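Pyruvate carboxylase n-terminal domain (Aquifex aeolicus, PDB 1ULZ) forms the biotin carboxylase subunit of pyruvate carboxylase, an enzyme of the ATP-grasp family with an N-terminal Rossmann-like domain. Local coordinates at residues P55-T58 against Y59-Q63; V136-S139 against L140-K144; C170-E173 against E174-V177. The protein carries 1 engineered substitution. One frame throughout, in Å; residues are numbered along the deposited sequence.

Contact 1 (P55-T58 against Y59-Q63); sequences PLDT and YLNKQ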
loop_
_atom_site.group_PDB
_atom_site.type_symbol
_atom_site.label_atom_id
_atom_site.label_comp_id
_atom_site.label_asym_id
_atom_site.label_seq_id
_atom_site.Cartn_x
_atom_site.Cartn_y
_atom_site.Cartn_z
ATOM N N PRO A 55 28.978 -5.889 17.153
ATOM C CA PRO A 55 27.887 -5.571 16.217
ATOM C C PRO A 55 27.945 -6.156 14.804
ATOM O O PRO A 55 26.915 -6.553 14.259
ATOM C CB PRO A 55 27.871 -4.046 16.215
ATOM C CG PRO A 55 28.218 -3.732 17.646
ATOM C CD PRO A 55 29.384 -4.687 17.902
ATOM N N LEU A 56 29.134 -6.208 14.212
ATOM C CA LEU A 56 29.279 -6.744 12.861
ATOM C C LEU A 56 29.466 -8.255 12.840
ATOM O O LEU A 56 28.945 -8.936 11.952
ATOM C CB LEU A 56 30.457 -6.078 12.145
ATOM C CG LEU A 56 30.283 -4.587 11.864
ATOM C CD1 LEU A 56 31.506 -4.052 11.121
ATOM C CD2 LEU A 56 29.018 -4.377 11.043
ATOM N N ASP A 57 30.205 -8.775 13.818
ATOM C CA ASP A 57 30.460 -10.209 13.913
ATOM C C ASP A 57 29.163 -11.002 14.043
ATOM O O ASP A 57 29.107 -12.184 13.684
ATOM C CB ASP A 57 31.371 -10.507 15.106
ATOM C CG ASP A 57 31.497 -11.997 15.385
ATOM O OD1 ASP A 57 30.893 -12.478 16.368
ATOM O OD2 ASP A 57 32.191 -12.691 14.609
ATOM N N THR A 58 28.131 -10.348 14.571
ATOM C CA THR A 58 26.818 -10.963 14.735
ATOM C C THR A 58 26.298 -11.497 13.401
ATOM O O THR A 58 25.774 -12.611 13.325
ATOM C CB THR A 58 25.775 -9.940 15.253
ATOM O OG1 THR A 58 26.028 -9.637 16.632
ATOM C CG2 THR A 58 24.360 -10.497 15.100
ATOM N N TYR A 59 26.456 -10.694 12.350
ATOM C CA TYR A 59 25.968 -11.060 11.023
ATOM C C TYR A 59 27.031 -11.557 10.040
ATOM O O TYR A 59 26.696 -11.960 8.933
ATOM C CB TYR A 59 25.229 -9.863 10.393
ATOM C CG TYR A 59 24.158 -9.266 11.284
ATOM C CD1 TYR A 59 24.462 -8.252 12.184
ATOM C CD2 TYR A 59 22.864 -9.775 11.285
ATOM C CE1 TYR A 59 23.510 -7.768 13.072
ATOM C CE2 TYR A 59 21.909 -9.300 12.169
ATOM C CZ TYR A 59 22.240 -8.299 13.064
ATOM O OH TYR A 59 21.311 -7.868 13.984
ATOM N N LEU A 60 28.302 -11.544 10.436
ATOM C CA LEU A 60 29.356 -11.971 9.517
ATOM C C LEU A 60 30.078 -13.253 9.887
ATOM O O LEU A 60 30.938 -13.717 9.135
ATOM C CB LEU A 60 30.393 -10.857 9.344
ATOM C CG LEU A 60 29.907 -9.526 8.764
ATOM C CD1 LEU A 60 31.072 -8.548 8.701
ATOM C CD2 LEU A 60 29.317 -9.748 7.369
ATOM N N ASN A 61 29.752 -13.828 11.039
ATOM C CA ASN A 61 30.415 -15.058 11.444
ATOM C C ASN A 61 29.727 -16.237 10.773
ATOM O O ASN A 61 28.720 -16.754 11.255
ATOM C CB ASN A 61 30.382 -15.218 12.964
ATOM C CG ASN A 61 31.355 -16.272 13.448
ATOM O OD1 ASN A 61 31.300 -17.419 13.012
ATOM N ND2 ASN A 61 32.258 -15.885 14.347
ATOM N N LYS A 62 30.294 -16.649 9.646
ATOM C CA LYS A 62 29.757 -17.741 8.845
ATOM C C LYS A 62 29.446 -19.050 9.576
ATOM O O LYS A 62 28.335 -19.579 9.478
ATOM C CB LYS A 62 30.706 -18.022 7.671
ATOM C CG LYS A 62 30.853 -16.861 6.698
ATOM C CD LYS A 62 31.651 -17.260 5.455
ATOM C CE LYS A 62 33.080 -17.643 5.804
ATOM N NZ LYS A 62 33.831 -16.468 6.339
ATOM N N GLN A 63 30.419 -19.572 10.313
ATOM C CA GLN A 63 30.229 -20.837 11.012
ATOM C C GLN A 63 29.236 -20.785 12.169
ATOM O O GLN A 63 28.450 -21.711 12.355
ATOM C CB GLN A 63 31.574 -21.366 11.512
ATOM C CG GLN A 63 31.490 -22.775 12.041
ATOM C CD GLN A 63 30.967 -23.733 10.991
ATOM O OE1 GLN A 63 31.462 -23.753 9.864
ATOM N NE2 GLN A 63 29.968 -24.537 11.354
#

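Contact 2 (V136-S139 against L140-K144); sequences VLKS and LEEAK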
loop_
_atom_site.group_PDB
_atom_site.type_symbol
_atom_site.label_atom_id
_atom_site.label_comp_id
_atom_site.label_asym_id
_atom_site.label_seq_id
_atom_site.Cartn_x
_atom_site.Cartn_y
_atom_site.Cartn_z
ATOM N N VAL A 136 46.081 -2.658 -23.655
ATOM C CA VAL A 136 46.890 -1.469 -23.894
ATOM C C VAL A 136 46.862 -1.025 -25.353
ATOM O O VAL A 136 46.770 -1.853 -26.262
ATOM C CB VAL A 136 48.347 -1.716 -23.470
ATOM C CG1 VAL A 136 49.214 -0.526 -23.838
ATOM C CG2 VAL A 136 48.402 -1.975 -21.964
ATOM N N LEU A 137 46.921 0.287 -25.569
ATOM C CA LEU A 137 46.927 0.850 -26.913
ATOM C C LEU A 137 48.284 0.580 -27.552
ATOM O O LEU A 137 49.331 0.751 -26.917
ATOM C CB LEU A 137 46.679 2.365 -26.867
ATOM C CG LEU A 137 45.246 2.819 -26.581
ATOM C CD1 LEU A 137 45.210 4.301 -26.235
ATOM C CD2 LEU A 137 44.390 2.522 -27.795
ATOM N N LYS A 138 48.262 0.156 -28.809
ATOM C CA LYS A 138 49.493 -0.137 -29.525
ATOM C C LYS A 138 50.188 1.130 -29.990
ATOM O O LYS A 138 51.413 1.197 -29.992
ATOM C CB LYS A 138 49.210 -1.026 -30.740
ATOM C CG LYS A 138 48.898 -2.480 -30.405
ATOM C CD LYS A 138 48.888 -3.309 -31.677
ATOM C CE LYS A 138 50.171 -3.064 -32.481
ATOM N NZ LYS A 138 50.272 -3.911 -33.711
ATOM N N SER A 139 49.403 2.131 -30.380
ATOM C CA SER A 139 49.961 3.387 -30.864
ATOM C C SER A 139 48.919 4.497 -30.909
ATOM O O SER A 139 47.737 4.285 -30.603
ATOM C CB SER A 139 50.512 3.201 -32.270
ATOM O OG SER A 139 49.441 3.004 -33.181
ATOM N N LEU A 140 49.365 5.680 -31.315
ATOM C CA LEU A 140 48.484 6.834 -31.411
ATOM C C LEU A 140 47.544 6.617 -32.591
ATOM O O LEU A 140 46.367 6.982 -32.545
ATOM C CB LEU A 140 49.307 8.102 -31.629
ATOM C CG LEU A 140 48.700 9.461 -31.281
ATOM C CD1 LEU A 140 49.698 10.541 -31.645
ATOM C CD2 LEU A 140 47.406 9.687 -32.025
ATOM N N GLU A 141 48.074 6.022 -33.652
ATOM C CA GLU A 141 47.274 5.760 -34.838
ATOM C C GLU A 141 46.120 4.821 -34.509
ATOM O O GLU A 141 45.003 5.004 -34.994
ATOM C CB GLU A 141 48.153 5.164 -35.945
ATOM C CG GLU A 141 49.015 6.206 -36.654
ATOM C CD GLU A 141 48.168 7.328 -37.236
ATOM O OE1 GLU A 141 47.212 7.007 -37.973
ATOM O OE2 GLU A 141 48.442 8.520 -36.958
ATOM N N GLU A 142 46.395 3.819 -33.681
ATOM C CA GLU A 142 45.372 2.864 -33.281
ATOM C C GLU A 142 44.344 3.547 -32.393
ATOM O O GLU A 142 43.149 3.262 -32.479
ATOM C CB GLU A 142 46.011 1.691 -32.533
ATOM C CG GLU A 142 45.016 0.754 -31.872
ATOM C CD GLU A 142 45.690 -0.474 -31.281
ATOM O OE1 GLU A 142 46.292 -1.248 -32.057
ATOM O OE2 GLU A 142 45.629 -0.668 -30.050
ATOM N N ALA A 143 44.812 4.453 -31.543
ATOM C CA ALA A 143 43.923 5.180 -30.644
ATOM C C ALA A 143 42.986 6.077 -31.446
ATOM O O ALA A 143 41.798 6.178 -31.139
ATOM C CB ALA A 143 44.736 6.018 -29.657
ATOM N N LYS A 144 43.524 6.724 -32.476
ATOM C CA LYS A 144 42.722 7.609 -33.313
ATOM C C LYS A 144 41.677 6.829 -34.098
ATOM O O LYS A 144 40.553 7.302 -34.289
ATOM C CB LYS A 144 43.618 8.397 -34.281
ATOM C CG LYS A 144 44.489 9.441 -33.588
ATOM C CD LYS A 144 45.161 10.405 -34.569
ATOM C CE LYS A 144 46.199 9.697 -35.414
ATOM N NZ LYS A 144 47.003 10.658 -36.217
#

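Contact 3 (C170-E173 against E174-V177); sequences CRNE and EELV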
loop_
_atom_site.group_PDB
_atom_site.type_symbol
_atom_site.label_atom_id
_atom_site.label_comp_id
_atom_site.label_asym_id
_atom_site.label_seq_id
_atom_site.Cartn_x
_atom_site.Cartn_y
_atom_site.Cartn_z
ATOM N N CYS A 170 38.883 13.284 -23.789
ATOM C CA CYS A 170 39.237 13.733 -25.135
ATOM C C CYS A 170 37.914 13.922 -25.891
ATOM O O CYS A 170 37.203 12.951 -26.152
ATOM C CB CYS A 170 40.093 12.674 -25.840
ATOM S SG CYS A 170 41.456 11.986 -24.851
ATOM N N ARG A 171 37.593 15.162 -26.247
ATOM C CA ARG A 171 36.336 15.455 -26.933
ATOM C C ARG A 171 36.390 15.487 -28.462
ATOM O O ARG A 171 35.361 15.598 -29.124
ATOM C CB ARG A 171 35.761 16.769 -26.395
ATOM C CG ARG A 171 35.391 16.682 -24.911
ATOM C CD ARG A 171 34.668 17.925 -24.400
ATOM N NE ARG A 171 34.361 17.814 -22.972
ATOM C CZ ARG A 171 33.381 17.068 -22.467
ATOM N NH1 ARG A 171 32.590 16.358 -23.268
ATOM N NH2 ARG A 171 33.193 17.024 -21.153
ATOM N N ASN A 172 37.596 15.393 -29.010
ATOM C CA ASN A 172 37.809 15.379 -30.456
ATOM C C ASN A 172 39.218 14.836 -30.682
ATOM O O ASN A 172 39.981 14.696 -29.727
ATOM C CB ASN A 172 37.660 16.790 -31.045
ATOM C CG ASN A 172 38.537 17.807 -30.351
ATOM O OD1 ASN A 172 39.761 17.684 -30.337
ATOM N ND2 ASN A 172 37.912 18.822 -29.763
ATOM N N GLU A 173 39.567 14.528 -31.929
ATOM C CA GLU A 173 40.885 13.966 -32.218
ATOM C C GLU A 173 42.070 14.822 -31.782
ATOM O O GLU A 173 43.109 14.295 -31.389
ATOM C CB GLU A 173 41.028 13.646 -33.706
ATOM C CG GLU A 173 42.224 12.742 -33.995
ATOM C CD GLU A 173 42.380 12.419 -35.469
ATOM O OE1 GLU A 173 42.934 13.259 -36.216
ATOM O OE2 GLU A 173 41.936 11.329 -35.881
ATOM N N GLU A 174 41.934 16.138 -31.854
ATOM C CA GLU A 174 43.041 16.993 -31.442
ATOM C C GLU A 174 43.350 16.787 -29.960
ATOM O O GLU A 174 44.514 16.654 -29.570
ATOM C CB GLU A 174 42.725 18.463 -31.696
ATOM C CG GLU A 174 43.892 19.360 -31.334
ATOM C CD GLU A 174 45.162 18.978 -32.093
ATOM O OE1 GLU A 174 45.120 18.975 -33.345
ATOM O OE2 GLU A 174 46.195 18.679 -31.443
ATOM N N GLU A 175 42.305 16.762 -29.136
ATOM C CA GLU A 175 42.487 16.556 -27.702
ATOM C C GLU A 175 43.088 15.180 -27.438
ATOM O O GLU A 175 43.919 15.020 -26.540
ATOM C CB GLU A 175 41.156 16.682 -26.961
ATOM C CG GLU A 175 40.449 18.017 -27.156
ATOM C CD GLU A 175 39.502 18.352 -26.013
ATOM O OE1 GLU A 175 38.902 17.415 -25.438
ATOM O OE2 GLU A 175 39.357 19.555 -25.696
ATOM N N LEU A 176 42.667 14.189 -28.218
ATOM C CA LEU A 176 43.184 12.832 -28.058
ATOM C C LEU A 176 44.695 12.853 -28.315
ATOM O O LEU A 176 45.480 12.348 -27.519
ATOM C CB LEU A 176 42.514 11.882 -29.057
ATOM C CG LEU A 176 42.449 10.386 -28.725
ATOM C CD1 LEU A 176 42.594 9.588 -30.014
ATOM C CD2 LEU A 176 43.537 9.991 -27.746
ATOM N N VAL A 177 45.092 13.437 -29.440
ATOM C CA VAL A 177 46.505 13.517 -29.794
ATOM C C VAL A 177 47.317 14.191 -28.693
ATOM O O VAL A 177 48.344 13.665 -28.264
ATOM C CB VAL A 177 46.691 14.271 -31.129
ATOM C CG1 VAL A 177 48.162 14.613 -31.354
ATOM C CG2 VAL A 177 46.168 13.407 -32.271
HETATM O O HOH W 1 39.249 20.893 -28.120
#

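Contact 1 (P55-T58 against Y59-Q63)
Pro55 meets Tyr59 through its carbonyl. Pro55 O approaches the rim of the Tyr59 ring almost in its plane, 3.6 Å from Tyr59 CD1. The same oxygen accepts from Tyr381 OH. Leu56 O serves the next turn. It accepts from Tyr59 N at 3.1 Å, the donor sitting above the carbonyl plane, and weakly from Leu60 N. Leu60 also leans on this carbonyl, with its CG 3.4 Å from Leu56 O. The two leucine side chains touch only loosely.

Asp57 carries the main polar link. Its CG stands anti to the backbone N (chi1 171°), which lays the side chain alongside that of Asn61. Asn61 ND2 donates to Asp57 OD2 at 3.2 Å, and the N-H points well at the oxygen (159°). The syn lone pair of OD2 is used. The oxygen lies in the amide plane, although carboxylate and amide planes are almost perpendicular. Asp57 O also receives a weak bond from Asn61 N. These residues belong to the Rossmann-like N-terminal domain. Here the short helix 57-60 ends and helix 62-71 starts, with Asn61 as the N-cap between them. Asn61 OD1 caps Arg64 N, so both ends of the amide are engaged. Asp57 OD1 pairs with Arg64 NH2 in a salt bridge and accepts from Thr53 N.

Thr58 closes the segment. Its CG2 sits over one face of the neighbouring Tyr59 ring, a CH-pi contact 3.6 Å from the centroid. Thr58 OG1 turns elsewhere, to Ile51 O and Asn33 ND2. The Tyr59 ring also stacks with Phe83.

Contact 2 (V136-S139 against L140-K144)
Ser139 and Glu142 meet at the start of helix 140-150. Ser139 is the N-cap. Its OG accepts from Glu142 N at 3.2 Å, with an N-H...O angle of 159°. The hydroxyl is placed between the backbone N and the carbonyl carbon (chi1 70°), which brings OG over the first turn. Ser139 O accepts from Ala143 N at 3.1 Å and begins the regular helical bonding.

The Glu142 side chain runs back the other way. Its CG is anti to the backbone N (chi1 170°) and the chain is extended beyond it, which carries the carboxylate back to Lys138, the residue before the cap. There Glu142 OE2 accepts from Lys138 N at 3.0 Å. The bond is nearly straight at the hydrogen, but the N-H comes from above the carboxylate plane. Glu142 OE1 rests on the methylenes of Lys138, 3.2 Å from Lys138 CB. The two side chains cross at about a right angle. Lys138 NZ stays 5.1 Å from Glu142 OE1, so this opposite-charge pair is not in contact.

An apolar touch lies beside the cap. Leu137 CD1 packs on Ala143 CB at 3.9 Å. Leu137 is held in turn by backbone hydrogen bonding to Leu196. On the helix itself, Lys144 NZ makes a salt bridge to Glu141 OE2 at 2.7 Å. Leu140 packs on Tyr180 of helix 173-189. This joins the helix to the next one within the ATP-grasp part of the chain.

The first turn of the helix therefore gains a side-chain acceptor for Glu142 N. The Glu142 carboxylate lies near the positive end of the helix dipole, which would probably favour its charged form.

Contact 3 (C170-E173 against E174-V177)
Asn172 is the N-cap of helix 173-189, and its partner in the first turn is Glu175. The helix follows strand 168-170 in the ATP-grasp part of the chain. Of the side-chain bonds, Asn172 OD1 accepts from Glu175 N at 3.0 Å. The amide group lies between the backbone N and the carbonyl carbon (chi1 53°), which sets OD1 within reach of Glu175 N. Glu175 answers with its carboxylate. Its OE1 accepts from Arg171 N at 2.7 Å, on the anti side and 29° out of the carboxylate plane. Arg171 runs alongside Glu175, yet its guanidinium group goes to Glu203 in a salt bridge.

Backbone bonds follow. Leu176 N donates to Asn172 O, and Val177 N to Glu173 O at 2.9 Å. The Glu173 carboxylate leads away, to Arg148 on helix 140-150.

Apolar contact is slight. Cys170 SG lies 3.7 Å from Leu176 CA and touches Leu176 CD2. Cys170 also packs on Val154 and Leu156 of strand 154-158.

One water bridges the side chains of Asn172 and Glu175. It accepts from Asn172 ND2 at 3.0 Å and donates to Glu175 OE2 at 2.8 Å.

Contacts 2 and 3 are neighbours; contact 1 stands apart. The centres of contacts 2 and 3 are about 13 Å apart, and helices 140-150 and 173-189 pack together there. Lys144 CD of contact 2 lies 3.5 Å from Glu173 CD of contact 3. Lys144 CA also meets Leu176 CD1 at 3.8 Å. Both helices start in similar fashion, with a polar N-cap and a glutamate three residues on that reaches back to the backbone N before the cap. Contact 1 belongs to the Rossmann-like N-terminal part of the protein. Its centre is about 49 Å from that of contact 2 and about 51 Å from that of contact 3, without touch.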